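Local coordinates for protein beta-galactosidase (Geobacillus stearothermophilus, PDB 4OIF) that probably hydrolyses terminal non-reducing beta-D-galactose residues of beta-D-galactosides, as a zinc-containing, intracellular family 42 glycoside hydrolase that forms a homotrimer, at residues Phe606-Glu609 against Leu610-Lys613; Pro439-Leu442 against Val443-Arg447; Glu462-Phe465 against Ser466-Lys469; Gln519-Arg522 against Glu523-Met527. All coordinates share one frame; numbering follows the deposited sequence. Where two conformers were deposited one is given.

Contact 1: residues Phe606-Glu609 against Leu610-Lys613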
# COMPACT_ATOMS: atom_id res chain seq x y z
N PHE A 606 5.83 1.67 -39.93
CA PHE A 606 4.50 1.27 -40.36
C PHE A 606 3.69 2.48 -40.82
O PHE A 606 3.14 2.55 -41.95
CB PHE A 606 3.79 0.54 -39.20
CG PHE A 606 2.42 0.03 -39.55
CD1 PHE A 606 2.26 -1.22 -40.13
CD2 PHE A 606 1.30 0.80 -39.32
CE1 PHE A 606 0.99 -1.69 -40.47
CE2 PHE A 606 0.04 0.34 -39.66
CZ PHE A 606 -0.11 -0.91 -40.24
N TYR A 607 3.62 3.46 -39.93
CA TYR A 607 2.83 4.64 -40.20
C TYR A 607 3.52 5.54 -41.21
O TYR A 607 2.87 6.34 -41.86
CB TYR A 607 2.53 5.39 -38.91
CG TYR A 607 1.43 4.73 -38.11
CD1 TYR A 607 0.17 4.54 -38.66
CD2 TYR A 607 1.64 4.29 -36.81
CE1 TYR A 607 -0.85 3.92 -37.95
CE2 TYR A 607 0.64 3.67 -36.09
CZ TYR A 607 -0.60 3.50 -36.66
OH TYR A 607 -1.60 2.90 -35.94
N GLN A 608 4.84 5.40 -41.36
CA GLN A 608 5.53 6.17 -42.38
C GLN A 608 5.03 5.71 -43.72
O GLN A 608 4.70 6.53 -44.60
CB GLN A 608 7.05 5.98 -42.31
CG GLN A 608 7.80 6.96 -43.19
CD GLN A 608 7.55 8.41 -42.79
OE1 GLN A 608 7.38 8.71 -41.60
NE2 GLN A 608 7.52 9.31 -43.77
N GLU A 609 4.96 4.39 -43.86
CA GLU A 609 4.41 3.81 -45.08
C GLU A 609 2.98 4.27 -45.30
O GLU A 609 2.61 4.59 -46.43
CB GLU A 609 4.46 2.29 -45.05
CG GLU A 609 5.85 1.75 -45.28
CD GLU A 609 5.85 0.66 -46.32
OE1 GLU A 609 4.76 0.36 -46.85
OE2 GLU A 609 6.94 0.11 -46.59
N LEU A 610 2.18 4.30 -44.25
CA LEU A 610 0.82 4.81 -44.45
C LEU A 610 0.78 6.30 -44.85
O LEU A 610 -0.12 6.72 -45.58
CB LEU A 610 -0.04 4.57 -43.21
CG LEU A 610 -0.58 3.14 -43.13
CD1 LEU A 610 -1.40 2.91 -41.86
CD2 LEU A 610 -1.40 2.80 -44.38
N MET A 611 1.75 7.08 -44.40
CA MET A 611 1.82 8.52 -44.68
C MET A 611 2.21 8.77 -46.14
O MET A 611 1.72 9.70 -46.78
CB MET A 611 2.83 9.23 -43.77
CG MET A 611 2.44 9.42 -42.31
SD MET A 611 3.92 9.83 -41.34
CE MET A 611 3.30 9.74 -39.66
N GLU A 612 3.13 7.96 -46.64
CA GLU A 612 3.47 8.06 -48.05
C GLU A 612 2.29 7.58 -48.89
O GLU A 612 1.88 8.25 -49.83
CB GLU A 612 4.74 7.27 -48.35
CG GLU A 612 5.98 7.88 -47.70
CD GLU A 612 7.18 6.96 -47.72
OE1 GLU A 612 7.06 5.82 -48.22
OE2 GLU A 612 8.25 7.37 -47.22
N LYS A 613 1.73 6.43 -48.51
CA LYS A 613 0.62 5.84 -49.24
C LYS A 613 -0.58 6.79 -49.36
O LYS A 613 -1.17 6.90 -50.42
CB LYS A 613 0.18 4.54 -48.55
CG LYS A 613 -0.65 3.62 -49.42
CD LYS A 613 -0.89 2.28 -48.70
CE LYS A 613 -1.35 1.20 -49.67
NZ LYS A 613 -2.54 1.65 -50.45

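Contact 2: residues Pro439-Leu442 against Val443-Arg447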
# COMPACT_ATOMS: atom_id res chain seq x y z
N PRO A 439 -5.15 4.24 -22.85
CA PRO A 439 -4.87 5.59 -23.35
C PRO A 439 -3.40 5.80 -23.74
O PRO A 439 -3.11 6.40 -24.79
CB PRO A 439 -5.25 6.49 -22.17
CG PRO A 439 -5.20 5.61 -20.98
CD PRO A 439 -5.65 4.29 -21.46
N GLN A 440 -2.50 5.28 -22.91
CA GLN A 440 -1.07 5.31 -23.21
C GLN A 440 -0.77 4.69 -24.58
O GLN A 440 0.01 5.24 -25.37
CB GLN A 440 -0.27 4.59 -22.12
CG GLN A 440 -0.30 5.28 -20.75
CD GLN A 440 -1.40 4.75 -19.84
OE1 GLN A 440 -2.37 4.14 -20.29
NE2 GLN A 440 -1.25 4.98 -18.54
N THR A 441 -1.39 3.55 -24.84
CA THR A 441 -1.23 2.84 -26.11
C THR A 441 -1.65 3.75 -27.27
O THR A 441 -0.92 3.91 -28.28
CB THR A 441 -2.06 1.52 -26.12
OG1 THR A 441 -1.59 0.66 -25.08
CG2 THR A 441 -1.93 0.80 -27.46
N LEU A 442 -2.82 4.35 -27.11
CA LEU A 442 -3.23 5.35 -28.10
C LEU A 442 -2.12 6.39 -28.34
O LEU A 442 -1.77 6.67 -29.49
CB LEU A 442 -4.51 6.03 -27.69
CG LEU A 442 -5.76 5.33 -28.20
CD1 LEU A 442 -5.86 3.93 -27.62
CD2 LEU A 442 -6.97 6.17 -27.83
N VAL A 443 -1.56 6.93 -27.25
CA VAL A 443 -0.46 7.89 -27.40
C VAL A 443 0.73 7.29 -28.18
O VAL A 443 1.40 7.99 -28.96
CB VAL A 443 0.01 8.40 -26.02
CG1 VAL A 443 1.16 9.36 -26.17
CG2 VAL A 443 -1.13 9.08 -25.31
N GLN A 444 0.98 6.00 -28.00
CA GLN A 444 2.01 5.32 -28.79
C GLN A 444 1.69 5.38 -30.27
O GLN A 444 2.59 5.50 -31.11
CB GLN A 444 2.18 3.85 -28.37
CG GLN A 444 2.81 3.67 -27.02
CD GLN A 444 3.71 4.83 -26.68
OE1 GLN A 444 4.78 5.01 -27.29
NE2 GLN A 444 3.29 5.65 -25.71
N HIS A 445 0.41 5.29 -30.61
CA HIS A 445 0.09 5.34 -32.03
C HIS A 445 0.07 6.77 -32.58
O HIS A 445 0.33 7.02 -33.76
CB HIS A 445 -1.22 4.60 -32.28
CG HIS A 445 -1.07 3.12 -32.13
ND1 HIS A 445 -1.03 2.26 -33.21
CD2 HIS A 445 -0.85 2.35 -31.03
CE1 HIS A 445 -0.85 1.02 -32.77
NE2 HIS A 445 -0.74 1.05 -31.46
N TYR A 446 -0.17 7.72 -31.69
CA TYR A 446 -0.08 9.13 -32.00
C TYR A 446 1.37 9.55 -32.30
O TYR A 446 1.62 10.40 -33.16
CB TYR A 446 -0.63 9.91 -30.82
CG TYR A 446 -0.66 11.42 -30.88
CD1 TYR A 446 -1.65 12.09 -31.58
CD2 TYR A 446 0.23 12.18 -30.12
CE1 TYR A 446 -1.72 13.47 -31.59
CE2 TYR A 446 0.17 13.57 -30.11
CZ TYR A 446 -0.82 14.21 -30.85
OH TYR A 446 -0.89 15.60 -30.85
N ARG A 447 2.31 8.93 -31.58
CA ARG A 447 3.71 9.36 -31.59
C ARG A 447 4.31 9.66 -32.99
O ARG A 447 4.87 10.73 -33.19
CB ARG A 447 4.59 8.34 -30.86
CG ARG A 447 6.08 8.70 -30.91
CD ARG A 447 6.96 7.56 -30.45
NE ARG A 447 6.67 7.20 -29.07
CZ ARG A 447 7.11 7.89 -28.02
NH1 ARG A 447 7.87 8.96 -28.21
NH2 ARG A 447 6.80 7.50 -26.79

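Contact 3: residues Glu462-Phe465 against Ser466-Lys469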
# COMPACT_ATOMS: atom_id res chain seq x y z
N GLU A 462 -18.88 9.05 -31.53
CA GLU A 462 -19.84 10.11 -31.84
C GLU A 462 -19.40 11.01 -33.02
O GLU A 462 -19.95 12.09 -33.21
CB GLU A 462 -20.07 11.01 -30.61
CG GLU A 462 -20.32 10.28 -29.29
CD GLU A 462 -21.63 9.52 -29.28
OE1 GLU A 462 -22.63 10.00 -29.88
OE2 GLU A 462 -21.66 8.42 -28.68
N HIS A 463 -18.41 10.57 -33.78
CA HIS A 463 -17.86 11.39 -34.87
C HIS A 463 -18.06 10.77 -36.23
O HIS A 463 -18.19 9.55 -36.36
CB HIS A 463 -16.35 11.63 -34.68
CG HIS A 463 -16.03 12.74 -33.73
ND1 HIS A 463 -16.16 12.61 -32.36
CD2 HIS A 463 -15.56 13.99 -33.94
CE1 HIS A 463 -15.80 13.73 -31.77
NE2 HIS A 463 -15.43 14.59 -32.71
N ASP A 464 -18.03 11.62 -37.24
CA ASP A 464 -18.06 11.20 -38.62
C ASP A 464 -16.74 10.57 -39.02
O ASP A 464 -15.73 11.26 -39.16
CB ASP A 464 -18.37 12.41 -39.50
CG ASP A 464 -18.70 12.04 -40.92
OD1 ASP A 464 -18.32 10.93 -41.38
OD2 ASP A 464 -19.32 12.89 -41.60
N PHE A 465 -16.72 9.25 -39.21
CA PHE A 465 -15.50 8.56 -39.62
C PHE A 465 -15.07 8.95 -41.03
O PHE A 465 -13.87 9.03 -41.34
CB PHE A 465 -15.70 7.05 -39.57
CG PHE A 465 -15.91 6.50 -38.19
CD1 PHE A 465 -15.56 7.24 -37.07
CD2 PHE A 465 -16.47 5.24 -38.02
CE1 PHE A 465 -15.76 6.73 -35.81
CE2 PHE A 465 -16.67 4.73 -36.76
CZ PHE A 465 -16.31 5.48 -35.65
N SER A 466 -16.06 9.20 -41.89
CA SER A 466 -15.83 9.35 -43.32
C SER A 466 -14.99 10.57 -43.67
O SER A 466 -14.52 10.69 -44.79
CB SER A 466 -17.16 9.42 -44.04
OG SER A 466 -17.87 10.55 -43.59
N ARG A 467 -14.78 11.46 -42.72
CA ARG A 467 -14.03 12.68 -42.98
C ARG A 467 -12.52 12.47 -42.92
O ARG A 467 -11.75 13.38 -43.21
CB ARG A 467 -14.45 13.76 -41.98
CG ARG A 467 -15.95 13.90 -41.84
CD ARG A 467 -16.36 15.36 -41.67
NE ARG A 467 -16.07 16.16 -42.86
CZ ARG A 467 -16.24 17.48 -42.93
NH1 ARG A 467 -16.70 18.15 -41.88
NH2 ARG A 467 -15.95 18.12 -44.06
N TYR A 468 -12.10 11.26 -42.56
CA TYR A 468 -10.67 10.97 -42.42
C TYR A 468 -10.17 9.95 -43.43
O TYR A 468 -10.93 9.10 -43.90
CB TYR A 468 -10.37 10.49 -40.99
CG TYR A 468 -10.87 11.45 -39.95
CD1 TYR A 468 -10.11 12.55 -39.57
CD2 TYR A 468 -12.11 11.28 -39.37
CE1 TYR A 468 -10.58 13.44 -38.63
CE2 TYR A 468 -12.59 12.17 -38.43
CZ TYR A 468 -11.82 13.24 -38.07
OH TYR A 468 -12.31 14.13 -37.13
N LYS A 469 -8.89 10.05 -43.79
CA LYS A 469 -8.25 9.08 -44.67
C LYS A 469 -7.82 7.87 -43.88
O LYS A 469 -7.88 6.74 -44.35
CB LYS A 469 -7.02 9.68 -45.35
CG LYS A 469 -7.25 10.79 -46.36
CD LYS A 469 -5.90 11.17 -46.95
CE LYS A 469 -6.00 12.12 -48.12
NZ LYS A 469 -4.62 12.61 -48.45

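Contact 4: residues Gln519-Arg522 against Glu523-Met527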
# COMPACT_ATOMS: atom_id res chain seq x y z
N GLN A 519 -18.31 -11.28 -37.86
CA GLN A 519 -18.27 -11.46 -39.30
C GLN A 519 -17.74 -10.25 -40.07
O GLN A 519 -16.86 -10.39 -40.93
CB GLN A 519 -19.68 -11.79 -39.80
CG GLN A 519 -19.79 -11.94 -41.31
CD GLN A 519 -21.18 -12.37 -41.74
OE1 GLN A 519 -22.01 -12.73 -40.90
NE2 GLN A 519 -21.44 -12.33 -43.05
N ASP A 520 -18.29 -9.08 -39.75
CA ASP A 520 -17.93 -7.83 -40.42
C ASP A 520 -16.44 -7.53 -40.30
O ASP A 520 -15.79 -7.24 -41.29
CB ASP A 520 -18.74 -6.66 -39.87
CG ASP A 520 -20.18 -6.64 -40.36
OD1 ASP A 520 -20.51 -7.44 -41.26
OD2 ASP A 520 -20.97 -5.81 -39.86
N LEU A 521 -15.91 -7.63 -39.08
CA LEU A 521 -14.49 -7.39 -38.83
C LEU A 521 -13.61 -8.43 -39.54
O LEU A 521 -12.57 -8.09 -40.11
CB LEU A 521 -14.19 -7.39 -37.32
CG LEU A 521 -14.90 -6.31 -36.49
CD1 LEU A 521 -14.61 -6.55 -35.04
CD2 LEU A 521 -14.49 -4.89 -36.89
N ARG A 522 -14.02 -9.70 -39.48
CA ARG A 522 -13.28 -10.76 -40.16
C ARG A 522 -13.15 -10.44 -41.64
O ARG A 522 -12.05 -10.49 -42.21
CB ARG A 522 -13.96 -12.13 -39.98
CG ARG A 522 -13.19 -13.26 -40.69
CD ARG A 522 -13.93 -14.60 -40.70
NE ARG A 522 -15.19 -14.54 -41.45
CZ ARG A 522 -16.38 -14.78 -40.91
NH1 ARG A 522 -16.47 -15.10 -39.63
NH2 ARG A 522 -17.48 -14.69 -41.65
N GLU A 523 -14.27 -10.08 -42.25
CA GLU A 523 -14.31 -9.71 -43.65
C GLU A 523 -13.41 -8.52 -43.93
O GLU A 523 -12.61 -8.54 -44.86
CB GLU A 523 -15.74 -9.40 -44.09
CG GLU A 523 -16.56 -10.61 -44.50
CD GLU A 523 -18.03 -10.27 -44.68
OE1 GLU A 523 -18.38 -9.07 -44.66
OE2 GLU A 523 -18.85 -11.21 -44.84
N MET A 524 -13.57 -7.47 -43.13
CA MET A 524 -12.80 -6.24 -43.30
C MET A 524 -11.30 -6.50 -43.31
O MET A 524 -10.60 -6.11 -44.25
CB MET A 524 -13.15 -5.25 -42.19
CG MET A 524 -14.54 -4.67 -42.29
SD MET A 524 -15.08 -3.92 -40.75
CE MET A 524 -13.82 -2.65 -40.60
N PHE A 525 -10.82 -7.17 -42.27
CA PHE A 525 -9.39 -7.35 -42.06
C PHE A 525 -8.84 -8.59 -42.77
O PHE A 525 -7.63 -8.78 -42.84
CB PHE A 525 -9.09 -7.44 -40.56
CG PHE A 525 -9.29 -6.13 -39.83
CD1 PHE A 525 -8.24 -5.21 -39.73
CD2 PHE A 525 -10.52 -5.82 -39.26
CE1 PHE A 525 -8.42 -4.00 -39.08
CE2 PHE A 525 -10.70 -4.61 -38.60
CZ PHE A 525 -9.65 -3.69 -38.51
N GLY A 526 -9.73 -9.44 -43.28
CA GLY A 526 -9.30 -10.64 -43.97
C GLY A 526 -8.50 -11.58 -43.09
O GLY A 526 -7.66 -12.34 -43.55
N MET A 527 -8.78 -11.53 -41.79
CA MET A 527 -8.15 -12.41 -40.82
C MET A 527 -9.02 -12.43 -39.55
O MET A 527 -10.07 -11.78 -39.51
CB MET A 527 -6.71 -11.95 -40.50
CG MET A 527 -6.53 -10.45 -40.29
SD MET A 527 -7.27 -9.80 -38.77
CE MET A 527 -6.32 -10.58 -37.47

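Contact 1: residues Phe606-Glu609 against Leu610-Lys613
Gln608 O takes two backbone N-H groups from the next turn. Glu612 N comes within 2.9 Å of Gln608 O along a nearly straight bond, whereas Met611 N, at 3.0 Å from the same Gln608 O, makes a weak, strongly bent one. Met611 N has a better mate in Tyr607 O at 2.9 Å, so it is shared between two carbonyls. Met611 CG, set beside its own backbone N (chi1 -73°), passes 3.1 Å from Tyr607 O. On the polar side, Gln608 bends at its second torsion (chi2 61°), which brings the amide back over the following turn: Gln608 OE1 reaches 3.6 Å from Met611 SD, and Gln608 NE2 stays 4.0 Å from Glu612 OE2, with the amide and carboxylate planes 77° apart. Gln608 OE1 finds its hydrogen bond with Arg452, and Glu609 forms a salt bridge with Arg546. Within the buried side one methyl touches both aromatic side chains: Leu610 CD1 lies 3.7 Å from Phe606 CE2 and 3.9 Å from Tyr607 CD1, while Tyr607 OH hydrogen-bonds to His445. Phe606, Tyr607 and Leu610 all rest on Val498 of strand 496-500. This is the division of an amphipathic helix, 600-613, laid against the beta-sheet of the trimerisation domain in an alpha/beta arrangement.

Contact 2: residues Pro439-Leu442 against Val443-Arg447
Thr441 and His445 form the close-fitting side of this helix turn, their side chains running side by side in the same direction. Thr441 CG2 lies 4.0 Å from His445 CD2, and the same ring carbon, His445 CD2, sits 3.2 Å from Thr441 O, which approaches the imidazole at its edge and in its plane. His445 CG is held beside the backbone N (chi1 -71°), which turns the ring, whose ND1 is engaged by Tyr607, back along the helix toward that carbonyl. Val443 also packs closely, with CB 3.2 Å from Gln440 O and CG2 3.4 Å from Pro439 O; Phe305 packs on it. The looser side is partly exposed. Here Gln444 NE2 makes a weak bond, 3.3 Å, to Gln440 O. Arg447 NH2 meets a lone pair of Gln444 OE1 at 3.2 Å, in the plane of the amide carbonyl, and that oxygen in turn lies in the guanidinium plane. Arg447 also forms salt bridges with Asp600 and Asp298. A leucine replacing Gln444 would remove the amide's bonds to both neighbours and would probably leave the Arg447 guanidinium freer to turn. Beneath both sides run backbone i to i+4 bonds such as Val443 N to Pro439 O, 3.0 Å, those of the alpha-helix 438-451, which packs between strand 413-416 and helix 296-312.

Contact 3: residues Glu462-Phe465 against Ser466-Lys469
Phe465 O and Tyr468 N make the sound hydrogen bond of this segment pair, 3.1 Å long and 160° at the hydrogen, although the donor stands 36° out of the carbonyl plane. A second bond, Ser466 N to Asp464 OD1, would give an Asx turn, but it is doubtful because the modelled position of OD1 is unsure. With Ser466 and Arg467 both in right-handed helical backbone conformations, the 465-468 chain forms a type I beta-turn, set in the connection between strands 456-459 and 470-473. Carbonyl-to-ring contacts come next. Tyr468 CG, anti to its own carbonyl carbon (chi1 -54°), lays the ring edge beside two carbonyls near the ring plane: Tyr468 CE2 is 3.3 Å from Asp464 O and Tyr468 CD2 is 3.5 Å from Phe465 O. Tyr468 OH bonds to Asp457, and with an alanine in place of this tyrosine that carboxylate would probably lose its hydroxyl partner and both carbonyls the ring edge beside them. Among the remaining contacts, the crossing of Arg467 over Asp464 is doubtful, since Arg467 was deposited in two conformers and the Asp464 carboxylate is itself unsurely placed. Phe465 turns to the other side, against Leu487 and Phe490 of helix 481-492, with Arg486 in a cation-pi contact.

Contact 4: residues Gln519-Arg522 against Glu523-Met527
This is a local contact of successive turns in the short helix 519-525 and at its exit into strand 527-534, within the trimerisation domain, its centre about 32 Å from the centre of the chain. The i to i+4 evidence is clear on the backbone: Glu523 N, Met524 N and Phe525 N each bond to the carbonyl four residues earlier. On the outer side, Gln519 CG lies anti to the backbone N (chi1 177°) and the chain runs on extended, which brings its amide alongside Glu523. Gln519 NE2 makes a long, weak but straight bond (169° at the hydrogen) to Glu523 OE2 at 3.3 Å, the amide set almost at right angles to the carboxylate. Asp520 OD1 stands 4.3 Å from Glu523 OE1; the likeness of charge is probably eased by the salt bridge from Lys488 to Asp520. The inner side is apolar. Leu521 CD2 lies 4.0 Å from Met524 SD and also packs against Phe525 CE2, and the Phe525 ring presents its edge to Leu521 O, with Phe525 CD2 3.2 Å from that oxygen. Met524 and Phe525 reach Leu497 of strand 496-500. At the exit, Arg522 O meets Gly526 N at 2.8 Å and Met527 N at 3.5 Å, both bonds weak, while Gly526 N also makes a weak bond to Glu523 O. Arg522 CA adds a C-H contact to Met527 O, 3.4 Å away. Gly526 leaves the helix with a positive phi (61°), a conformation that favours glycine. The geometry matches a Schellman motif, weakly bonded, ending the helix before a strand.

In the fold
Along the chain the four contacts follow in series, with none enclosing or crossing another, and each joins adjoining residues instead of closing a long loop. Contact 2 comes first, on helix 438-451; contact 3 turns the chain between strands 456-459 and 470-473; contact 4 lies at the step from helix 519-525 into strand 527-534; contact 1 ends helix 600-613. All four belong to the trimerisation domain. Contacts 1 and 2 alone touch, through a probable hydrogen bond between Tyr607 and His445 that joins two helices far apart in sequence. Helix 481-492 lies against both contacts 3 and 4, and strand 496-500 against both contacts 1 and 4.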